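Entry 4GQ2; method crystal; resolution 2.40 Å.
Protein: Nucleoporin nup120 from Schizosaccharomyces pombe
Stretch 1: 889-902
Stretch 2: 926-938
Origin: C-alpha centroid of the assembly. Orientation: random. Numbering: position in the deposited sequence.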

ATOM      1  N   LYS A 889     -21.003 -32.498 -15.009  1.00 49.94           N
ATOM      2  CA  LYS A 889     -20.740 -33.871 -15.440  1.00 52.48           C
ATOM      3  C   LYS A 889     -21.715 -34.859 -14.793  1.00 48.69           C
ATOM      4  O   LYS A 889     -22.177 -35.798 -15.439  1.00 58.10           O
ATOM      5  N   TYR A 890     -22.053 -34.617 -13.532  1.00 44.45           N
ATOM      6  CA  TYR A 890     -22.939 -35.514 -12.788  1.00 44.30           C
ATOM      7  C   TYR A 890     -24.341 -34.937 -12.540  1.00 49.70           C
ATOM      8  O   TYR A 890     -24.988 -35.229 -11.527  1.00 51.66           O
ATOM      9  N   HIS A 891     -24.793 -34.115 -13.495  1.00 51.03           N
ATOM     10  CA  HIS A 891     -26.177 -33.605 -13.575  1.00 59.92           C
ATOM     11  C   HIS A 891     -26.661 -32.907 -12.333  1.00 62.99           C
ATOM     12  O   HIS A 891     -27.811 -33.091 -11.913  1.00 53.48           O
ATOM     13  N   HIS A 892     -25.781 -32.106 -11.732  1.00 54.90           N
ATOM     14  CA  HIS A 892     -26.102 -31.334 -10.528  1.00 48.06           C
ATOM     15  C   HIS A 892     -26.832 -32.136  -9.480  1.00 55.15           C
ATOM     16  O   HIS A 892     -27.746 -31.646  -8.808  1.00 53.18           O
ATOM     17  N   GLN A 893     -26.395 -33.384  -9.330  1.00 59.64           N
ATOM     18  CA  GLN A 893     -26.938 -34.313  -8.350  1.00 58.89           C
ATOM     19  C   GLN A 893     -25.782 -34.783  -7.489  1.00 55.72           C
ATOM     20  O   GLN A 893     -24.630 -34.792  -7.947  1.00 48.04           O
ATOM     21  N   ASN A 894     -26.092 -35.187  -6.256  1.00 52.55           N
ATOM     22  CA  ASN A 894     -25.083 -35.623  -5.287  1.00 52.94           C
ATOM     23  C   ASN A 894     -24.008 -34.556  -5.128  1.00 53.04           C
ATOM     24  O   ASN A 894     -22.815 -34.812  -5.321  1.00 60.97           O
ATOM     25  N   LEU A 895     -24.447 -33.352  -4.794  1.00 51.72           N
ATOM     26  CA  LEU A 895     -23.561 -32.198  -4.815  1.00 50.75           C
ATOM     27  C   LEU A 895     -22.529 -32.232  -3.683  1.00 45.19           C
ATOM     28  O   LEU A 895     -21.380 -31.855  -3.891  1.00 46.18           O
ATOM     29  N   LEU A 896     -22.926 -32.720  -2.509  1.00 49.50           N
ATOM     30  CA  LEU A 896     -21.982 -32.880  -1.404  1.00 50.72           C
ATOM     31  C   LEU A 896     -20.804 -33.712  -1.873  1.00 42.88           C
ATOM     32  O   LEU A 896     -19.655 -33.295  -1.728  1.00 47.23           O
ATOM     33  N   SER A 897     -21.105 -34.877  -2.450  1.00 44.52           N
ATOM     34  CA  SER A 897     -20.084 -35.783  -2.980  1.00 40.96           C
ATOM     35  C   SER A 897     -19.207 -35.107  -4.023  1.00 43.64           C
ATOM     36  O   SER A 897     -17.979 -35.263  -3.996  1.00 42.66           O
ATOM     37  N   CYS A 898     -19.842 -34.362  -4.937  1.00 43.43           N
ATOM     38  CA  CYS A 898     -19.126 -33.602  -5.973  1.00 46.59           C
ATOM     39  C   CYS A 898     -18.100 -32.652  -5.359  1.00 44.35           C
ATOM     40  O   CYS A 898     -16.962 -32.562  -5.826  1.00 41.12           O
ATOM     41  N   TYR A 899     -18.524 -31.959  -4.303  1.00 45.87           N
ATOM     42  CA  TYR A 899     -17.678 -31.045  -3.555  1.00 39.40           C
ATOM     43  C   TYR A 899     -16.498 -31.803  -2.952  1.00 39.35           C
ATOM     44  O   TYR A 899     -15.347 -31.405  -3.145  1.00 47.79           O
ATOM     45  N   TYR A 900     -16.777 -32.905  -2.257  1.00 38.27           N
ATOM     46  CA  TYR A 900     -15.713 -33.729  -1.667  1.00 43.87           C
ATOM     47  C   TYR A 900     -14.774 -34.351  -2.714  1.00 49.92           C
ATOM     48  O   TYR A 900     -13.566 -34.471  -2.470  1.00 51.65           O
ATOM     49  N   LEU A 901     -15.327 -34.735  -3.871  1.00 46.49           N
ATOM     50  CA  LEU A 901     -14.521 -35.177  -5.017  1.00 49.99           C
ATOM     51  C   LEU A 901     -13.602 -34.052  -5.492  1.00 48.37           C
ATOM     52  O   LEU A 901     -12.403 -34.262  -5.706  1.00 44.10           O
ATOM     53  N   HIS A 902     -14.172 -32.863  -5.672  1.00 42.45           N
ATOM     54  CA  HIS A 902     -13.381 -31.707  -6.067  1.00 39.55           C
ATOM     55  C   HIS A 902     -12.265 -31.433  -5.096  1.00 34.67           C
ATOM     56  O   HIS A 902     -11.123 -31.223  -5.496  1.00 32.16           O
ATOM     57  N   SER A 926     -20.797 -39.849   1.040  1.00 52.18           N
ATOM     58  CA  SER A 926     -21.773 -38.743   0.955  1.00 55.55           C
ATOM     59  C   SER A 926     -22.854 -38.853  -0.135  1.00 50.20           C
ATOM     60  O   SER A 926     -23.732 -37.989  -0.220  1.00 50.25           O
ATOM     61  N   LYS A 927     -22.783 -39.894  -0.965  1.00 52.19           N
ATOM     62  CA  LYS A 927     -23.758 -40.104  -2.041  1.00 52.89           C
ATOM     63  C   LYS A 927     -25.162 -40.253  -1.466  1.00 61.27           C
ATOM     64  O   LYS A 927     -25.354 -40.920  -0.445  1.00 56.12           O
ATOM     65  N   GLU A 928     -26.134 -39.612  -2.109  1.00 59.60           N
ATOM     66  CA  GLU A 928     -27.531 -39.701  -1.682  1.00 70.64           C
ATOM     67  C   GLU A 928     -28.424 -40.335  -2.759  1.00 75.23           C
ATOM     68  O   GLU A 928     -29.543 -40.763  -2.476  1.00 80.74           O
ATOM     69  N   THR A 929     -27.904 -40.403  -3.982  1.00 76.08           N
ATOM     70  CA  THR A 929     -28.660 -40.832  -5.155  1.00 63.10           C
ATOM     71  C   THR A 929     -27.759 -41.651  -6.077  1.00 64.18           C
ATOM     72  O   THR A 929     -26.594 -41.309  -6.275  1.00 62.68           O
ATOM     73  N   ASP A 930     -28.306 -42.731  -6.631  1.00 70.97           N
ATOM     74  CA  ASP A 930     -27.564 -43.627  -7.522  1.00 68.40           C
ATOM     75  C   ASP A 930     -27.048 -42.919  -8.771  1.00 61.82           C
ATOM     76  O   ASP A 930     -27.798 -42.242  -9.474  1.00 66.90           O
ATOM     77  N   ASP A 931     -25.746 -43.068  -9.002  1.00 54.17           N
ATOM     78  CA  ASP A 931     -25.056 -42.572 -10.188  1.00 59.38           C
ATOM     79  C   ASP A 931     -23.818 -43.449 -10.335  1.00 61.26           C
ATOM     80  O   ASP A 931     -22.885 -43.360  -9.531  1.00 71.00           O
ATOM     81  N   GLU A 932     -23.821 -44.314 -11.343  1.00 62.96           N
ATOM     82  CA  GLU A 932     -22.715 -45.248 -11.544  1.00 67.67           C
ATOM     83  C   GLU A 932     -21.470 -44.499 -12.011  1.00 55.57           C
ATOM     84  O   GLU A 932     -20.350 -44.805 -11.592  1.00 50.69           O
ATOM     85  N   ASP A 933     -21.679 -43.510 -12.874  1.00 46.56           N
ATOM     86  CA  ASP A 933     -20.579 -42.730 -13.425  1.00 60.05           C
ATOM     87  C   ASP A 933     -19.852 -41.979 -12.325  1.00 59.99           C
ATOM     88  O   ASP A 933     -18.618 -41.860 -12.349  1.00 53.55           O
ATOM     89  N   LEU A 934     -20.624 -41.485 -11.359  1.00 57.33           N
ATOM     90  CA  LEU A 934     -20.070 -40.776 -10.216  1.00 53.39           C
ATOM     91  C   LEU A 934     -19.352 -41.743  -9.283  1.00 51.73           C
ATOM     92  O   LEU A 934     -18.238 -41.461  -8.837  1.00 48.70           O
ATOM     93  N   SER A 935     -19.991 -42.884  -9.023  1.00 53.57           N
ATOM     94  CA  SER A 935     -19.427 -43.943  -8.188  1.00 59.27           C
ATOM     95  C   SER A 935     -18.078 -44.389  -8.724  1.00 52.20           C
ATOM     96  O   SER A 935     -17.099 -44.479  -7.976  1.00 53.53           O
ATOM     97  N   ILE A 936     -18.037 -44.643 -10.028  1.00 49.54           N
ATOM     98  CA  ILE A 936     -16.820 -45.069 -10.710  1.00 54.38           C
ATOM     99  C   ILE A 936     -15.727 -44.015 -10.551  1.00 51.74           C
ATOM    100  O   ILE A 936     -14.595 -44.349 -10.189  1.00 46.88           O
ATOM    101  N   ALA A 937     -16.082 -42.751 -10.800  1.00 49.27           N
ATOM    102  CA  ALA A 937     -15.130 -41.644 -10.739  1.00 50.42           C
ATOM    103  C   ALA A 937     -14.545 -41.472  -9.340  1.00 48.50           C
ATOM    104  O   ALA A 937     -13.354 -41.194  -9.197  1.00 56.78           O
ATOM    105  N   ILE A 938     -15.382 -41.661  -8.321  1.00 43.50           N
ATOM    106  CA  ILE A 938     -14.944 -41.588  -6.927  1.00 46.86           C
ATOM    107  C   ILE A 938     -13.978 -42.718  -6.565  1.00 47.33           C
ATOM    108  O   ILE A 938     -12.934 -42.465  -5.965  1.00 51.46           O
TER

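The two stretches bury 761 Å² between them, summed over both sides. Helices 895-902 and 932-938 run in broadly the same direction, 26° apart, but their axes come no closer than 11.3 Å; side chains such as Leu901, Leu934 and Ile938 meet across that gap, and the loops before the helices add further contacts.

Asn894, directly before the first helix, is the polar centre of the contact. Its CA-to-CB bond points sideways, but the m rotamer carries the carboxamide into the loop of stretch 2, where it bonds to the backbone of Glu928 and Thr929. Asn894 OD1 accepts from Glu928 N at 2.8 Å and from Thr929 N at 2.9 Å, while Asn894 ND2 donates to Thr929 O at 2.7 Å. Although Asn894 stands at the N-cap position, its side chain makes no capping bond. Its aliphatic part is used as well: Asn894 CB rests 3.5 Å from Leu934 CD2.

Leu934 (chi1 t, chi2 p) is the main bump from stretch 2. Leu934 CD1, the other methyl, lies over one face of the Tyr890 ring, 4.2 Å from the ring centroid in a CH-pi contact, and approaches Leu901 CD1 at 4.5 Å. Tyr890 (m) points toward stretch 2 and lays its ring along the start of helix 932-938, with Tyr890 CE1 3.9 Å from Asp933 O and Tyr890 OH reaching Ala937 CB at 3.1 Å. The small alanine side chain thus meets the tip of the large ring. Farther along, Leu901 CG packs against Ile938 CG1 at 4.1 Å; the isoleucine (m, t) leaves its backbone sideways, but its end comes nearer to stretch 1.

At Ser897 and Ser926 the backbones draw close, their CA atoms 5.2 Å apart, and two short side chains occupy the narrow gap. Ser897 (m) brings OG to 3.4 Å from Ser926 CB. Ser926 (m) points back, its OG 3.2 Å from Tyr900 CE2 at the edge of that ring and 3.8 Å from Leu896 CD1.

Waters extend the polar contacts. Water 3 accepts from Ser897 N and donates to Ser926 O, each at 2.8 Å. Water 2 accepts from Leu896 N at 3.0 Å and donates weakly to Glu928 OE2 at 2.9 Å. Beside the Tyr890 end, water 1 donates to Asp931 OD2 at 2.8 Å and accepts a weak bond from His891 NE2, also at 2.8 Å. Asp931 (t) meanwhile caps its own helix, Asp931 OD1 accepting from Leu934 N at 2.8 Å.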

ATOM      1  CB  LYS A 889     -19.290 -34.261 -15.136  1.00 48.60           C
ATOM      2  CG  LYS A 889     -18.815 -35.504 -15.869  1.00 59.65           C
ATOM      3  CD  LYS A 889     -17.333 -35.760 -15.657  1.00 60.45           C
ATOM      4  CE  LYS A 889     -16.474 -34.784 -16.444  1.00 68.19           C
ATOM      5  NZ  LYS A 889     -15.034 -34.932 -16.098  1.00 65.21           N
ATOM      6  CB  TYR A 890     -22.227 -36.022 -11.526  1.00 41.24           C
ATOM      7  CG  TYR A 890     -20.852 -36.581 -11.877  1.00 48.84           C
ATOM      8  CD1 TYR A 890     -20.722 -37.635 -12.789  1.00 46.53           C
ATOM      9  CD2 TYR A 890     -19.687 -36.037 -11.337  1.00 44.14           C
ATOM     10  CE1 TYR A 890     -19.478 -38.136 -13.142  1.00 47.14           C
ATOM     11  CE2 TYR A 890     -18.435 -36.537 -11.680  1.00 44.74           C
ATOM     12  CZ  TYR A 890     -18.338 -37.589 -12.581  1.00 54.16           C
ATOM     13  OH  TYR A 890     -17.105 -38.099 -12.929  1.00 52.89           O
ATOM     14  CB  HIS A 891     -27.141 -34.728 -13.967  1.00 64.13           C
ATOM     15  CG  HIS A 891     -26.541 -35.734 -14.919  1.00 72.93           C
ATOM     16  ND1 HIS A 891     -26.390 -35.485 -16.233  1.00 80.48           N
ATOM     17  CD2 HIS A 891     -26.025 -37.009 -14.697  1.00 69.43           C
ATOM     18  CE1 HIS A 891     -25.817 -36.551 -16.826  1.00 85.66           C
ATOM     19  NE2 HIS A 891     -25.594 -37.482 -15.885  1.00 76.96           N
ATOM     20  CB  HIS A 892     -26.827 -30.041 -10.897  1.00 48.71           C
ATOM     21  CG  HIS A 892     -26.045 -29.172 -11.854  1.00 57.78           C
ATOM     22  ND1 HIS A 892     -25.361 -28.087 -11.452  1.00 65.50           N
ATOM     23  CD2 HIS A 892     -25.824 -29.292 -13.224  1.00 65.99           C
ATOM     24  CE1 HIS A 892     -24.749 -27.526 -12.512  1.00 65.33           C
ATOM     25  NE2 HIS A 892     -25.032 -28.265 -13.596  1.00 64.06           N
ATOM     26  CB  GLN A 893     -27.529 -35.525  -9.067  1.00 68.54           C
ATOM     27  CG  GLN A 893     -28.925 -35.911  -8.618  1.00 88.30           C
ATOM     28  CD  GLN A 893     -29.994 -35.397  -9.562  1.00 93.03           C
ATOM     29  OE1 GLN A 893     -30.698 -36.184 -10.195  1.00 97.68           O
ATOM     30  NE2 GLN A 893     -30.114 -34.074  -9.675  1.00 75.66           N
ATOM     31  CB  ASN A 894     -24.442 -36.947  -5.715  1.00 53.72           C
ATOM     32  CG  ASN A 894     -25.383 -38.130  -5.591  1.00 49.02           C
ATOM     33  OD1 ASN A 894     -26.011 -38.337  -4.554  1.00 49.18           O
ATOM     34  ND2 ASN A 894     -25.452 -38.937  -6.643  1.00 45.52           N
ATOM     35  CB  LEU A 895     -24.368 -30.896  -4.837  1.00 38.08           C
ATOM     36  CG  LEU A 895     -25.231 -30.664  -6.088  1.00 43.84           C
ATOM     37  CD1 LEU A 895     -26.180 -29.476  -5.916  1.00 40.98           C
ATOM     38  CD2 LEU A 895     -24.372 -30.488  -7.335  1.00 43.36           C
ATOM     39  CB  LEU A 896     -22.628 -33.532  -0.172  1.00 45.74           C
ATOM     40  CG  LEU A 896     -22.334 -32.915   1.211  1.00 54.72           C
ATOM     41  CD1 LEU A 896     -22.497 -33.931   2.336  1.00 47.77           C
ATOM     42  CD2 LEU A 896     -20.963 -32.254   1.294  1.00 55.68           C
ATOM     43  CB  SER A 897     -20.727 -37.039  -3.574  1.00 45.62           C
ATOM     44  OG  SER A 897     -21.160 -37.919  -2.553  1.00 47.65           O
ATOM     45  CB  CYS A 898     -20.112 -32.811  -6.840  1.00 48.16           C
ATOM     46  SG  CYS A 898     -21.068 -33.817  -8.003  1.00 49.84           S
ATOM     47  CB  TYR A 899     -18.512 -30.313  -2.487  1.00 39.75           C
ATOM     48  CG  TYR A 899     -17.726 -29.414  -1.545  1.00 42.85           C
ATOM     49  CD1 TYR A 899     -17.120 -28.246  -2.006  1.00 37.56           C
ATOM     50  CD2 TYR A 899     -17.615 -29.725  -0.179  1.00 39.76           C
ATOM     51  CE1 TYR A 899     -16.415 -27.420  -1.145  1.00 40.50           C
ATOM     52  CE2 TYR A 899     -16.913 -28.907   0.690  1.00 34.36           C
ATOM     53  CZ  TYR A 899     -16.310 -27.758   0.199  1.00 41.46           C
ATOM     54  OH  TYR A 899     -15.605 -26.936   1.046  1.00 38.27           O
ATOM     55  CB  TYR A 900     -16.285 -34.803  -0.736  1.00 41.19           C
ATOM     56  CG  TYR A 900     -16.852 -34.279   0.573  1.00 38.05           C
ATOM     57  CD1 TYR A 900     -16.267 -33.198   1.235  1.00 41.94           C
ATOM     58  CD2 TYR A 900     -17.960 -34.886   1.163  1.00 38.54           C
ATOM     59  CE1 TYR A 900     -16.784 -32.723   2.437  1.00 37.42           C
ATOM     60  CE2 TYR A 900     -18.479 -34.423   2.362  1.00 40.67           C
ATOM     61  CZ  TYR A 900     -17.889 -33.340   2.994  1.00 40.81           C
ATOM     62  OH  TYR A 900     -18.405 -32.880   4.180  1.00 42.24           O
ATOM     63  CB  LEU A 901     -15.403 -35.625  -6.188  1.00 46.96           C
ATOM     64  CG  LEU A 901     -14.959 -36.781  -7.110  1.00 51.90           C
ATOM     65  CD1 LEU A 901     -15.515 -36.590  -8.521  1.00 46.79           C
ATOM     66  CD2 LEU A 901     -13.453 -37.019  -7.168  1.00 38.82           C
ATOM     67  CB  HIS A 902     -14.255 -30.478  -6.203  1.00 37.07           C
ATOM     68  CG  HIS A 902     -13.471 -29.214  -6.402  1.00 39.22           C
ATOM     69  ND1 HIS A 902     -13.477 -28.212  -5.508  1.00 40.00           N
ATOM     70  CD2 HIS A 902     -12.616 -28.823  -7.426  1.00 40.77           C
ATOM     71  CE1 HIS A 902     -12.681 -27.224  -5.944  1.00 41.49           C
ATOM     72  NE2 HIS A 902     -12.152 -27.599  -7.115  1.00 41.19           N
ATOM     73  CB  SER A 926     -21.045 -37.395   0.815  1.00 60.66           C
ATOM     74  OG  SER A 926     -20.336 -37.063   1.997  1.00 54.84           O
ATOM     75  CB  LYS A 927     -23.402 -41.336  -2.881  1.00 51.81           C
ATOM     76  CG  LYS A 927     -21.961 -41.371  -3.387  1.00 56.53           C
ATOM     77  CD  LYS A 927     -21.760 -42.368  -4.523  1.00 55.60           C
ATOM     78  CE  LYS A 927     -21.851 -43.820  -4.065  1.00 64.01           C
ATOM     79  NZ  LYS A 927     -20.548 -44.370  -3.595  1.00 64.03           N
ATOM     80  CB  GLU A 928     -28.056 -38.320  -1.273  1.00 71.58           C
ATOM     81  CG  GLU A 928     -28.217 -37.337  -2.426  1.00 84.66           C
ATOM     82  CD  GLU A 928     -28.385 -35.899  -1.971  1.00104.22           C
ATOM     83  OE1 GLU A 928     -28.676 -35.670  -0.775  1.00108.07           O
ATOM     84  OE2 GLU A 928     -28.229 -34.991  -2.819  1.00 95.43           O
ATOM     85  CB  THR A 929     -29.239 -39.606  -5.897  1.00 63.93           C
ATOM     86  OG1 THR A 929     -30.370 -39.114  -5.172  1.00 73.26           O
ATOM     87  CG2 THR A 929     -29.671 -39.943  -7.325  1.00 80.04           C
ATOM     88  CB  ASP A 930     -28.419 -44.835  -7.912  1.00 66.97           C
ATOM     89  CG  ASP A 930     -28.797 -45.692  -6.713  1.00 84.94           C
ATOM     90  OD1 ASP A 930     -29.497 -45.187  -5.807  1.00 92.05           O
ATOM     91  OD2 ASP A 930     -28.394 -46.873  -6.672  1.00 88.26           O
ATOM     92  CB  ASP A 931     -24.663 -41.093 -10.019  1.00 55.13           C
ATOM     93  CG  ASP A 931     -24.126 -40.459 -11.306  1.00 58.80           C
ATOM     94  OD1 ASP A 931     -23.291 -41.078 -12.006  1.00 59.66           O
ATOM     95  OD2 ASP A 931     -24.526 -39.313 -11.606  1.00 55.46           O
ATOM     96  CB  GLU A 932     -23.102 -46.344 -12.547  1.00 72.07           C
ATOM     97  CG  GLU A 932     -22.148 -47.534 -12.574  1.00 84.97           C
ATOM     98  CD  GLU A 932     -22.482 -48.559 -13.648  1.00104.05           C
ATOM     99  OE1 GLU A 932     -23.079 -48.190 -14.687  1.00 98.88           O
ATOM    100  OE2 GLU A 932     -22.133 -49.744 -13.453  1.00105.03           O
ATOM    101  CB  ASP A 933     -21.085 -41.761 -14.496  1.00 60.12           C
ATOM    102  CG  ASP A 933     -21.671 -42.480 -15.700  1.00 64.01           C
ATOM    103  OD1 ASP A 933     -20.977 -43.349 -16.279  1.00 65.47           O
ATOM    104  OD2 ASP A 933     -22.828 -42.172 -16.067  1.00 63.58           O
ATOM    105  CB  LEU A 934     -21.161 -40.005  -9.476  1.00 48.59           C
ATOM    106  CG  LEU A 934     -20.822 -39.285  -8.168  1.00 49.37           C
ATOM    107  CD1 LEU A 934     -19.604 -38.372  -8.291  1.00 48.89           C
ATOM    108  CD2 LEU A 934     -22.049 -38.506  -7.719  1.00 51.57           C
ATOM    109  CB  SER A 935     -20.383 -45.137  -8.117  1.00 54.96           C
ATOM    110  OG  SER A 935     -21.513 -44.825  -7.327  1.00 46.41           O
ATOM    111  CB  ILE A 936     -17.090 -45.380 -12.205  1.00 52.84           C
ATOM    112  CG1 ILE A 936     -17.751 -46.757 -12.345  1.00 59.60           C
ATOM    113  CG2 ILE A 936     -15.806 -45.313 -13.026  1.00 51.26           C
ATOM    114  CD1 ILE A 936     -18.573 -46.936 -13.605  1.00 72.24           C
ATOM    115  CB  ALA A 937     -15.771 -40.349 -11.215  1.00 50.77           C
ATOM    116  CB  ILE A 938     -16.144 -41.562  -5.946  1.00 53.53           C
ATOM    117  CG1 ILE A 938     -16.858 -40.207  -6.023  1.00 48.65           C
ATOM    118  CG2 ILE A 938     -15.697 -41.849  -4.511  1.00 54.08           C
ATOM    119  CD1 ILE A 938     -18.165 -40.138  -5.259  1.00 43.88           C
TER
HETATM  120  O   HOH W   1     -24.249 -39.488 -14.398  1.00 59.38           O
HETATM  121  O   HOH W   2     -25.621 -33.980  -1.964  1.00 55.65           O
HETATM  122  O   HOH W   3     -23.651 -36.079  -2.260  1.00 52.72           O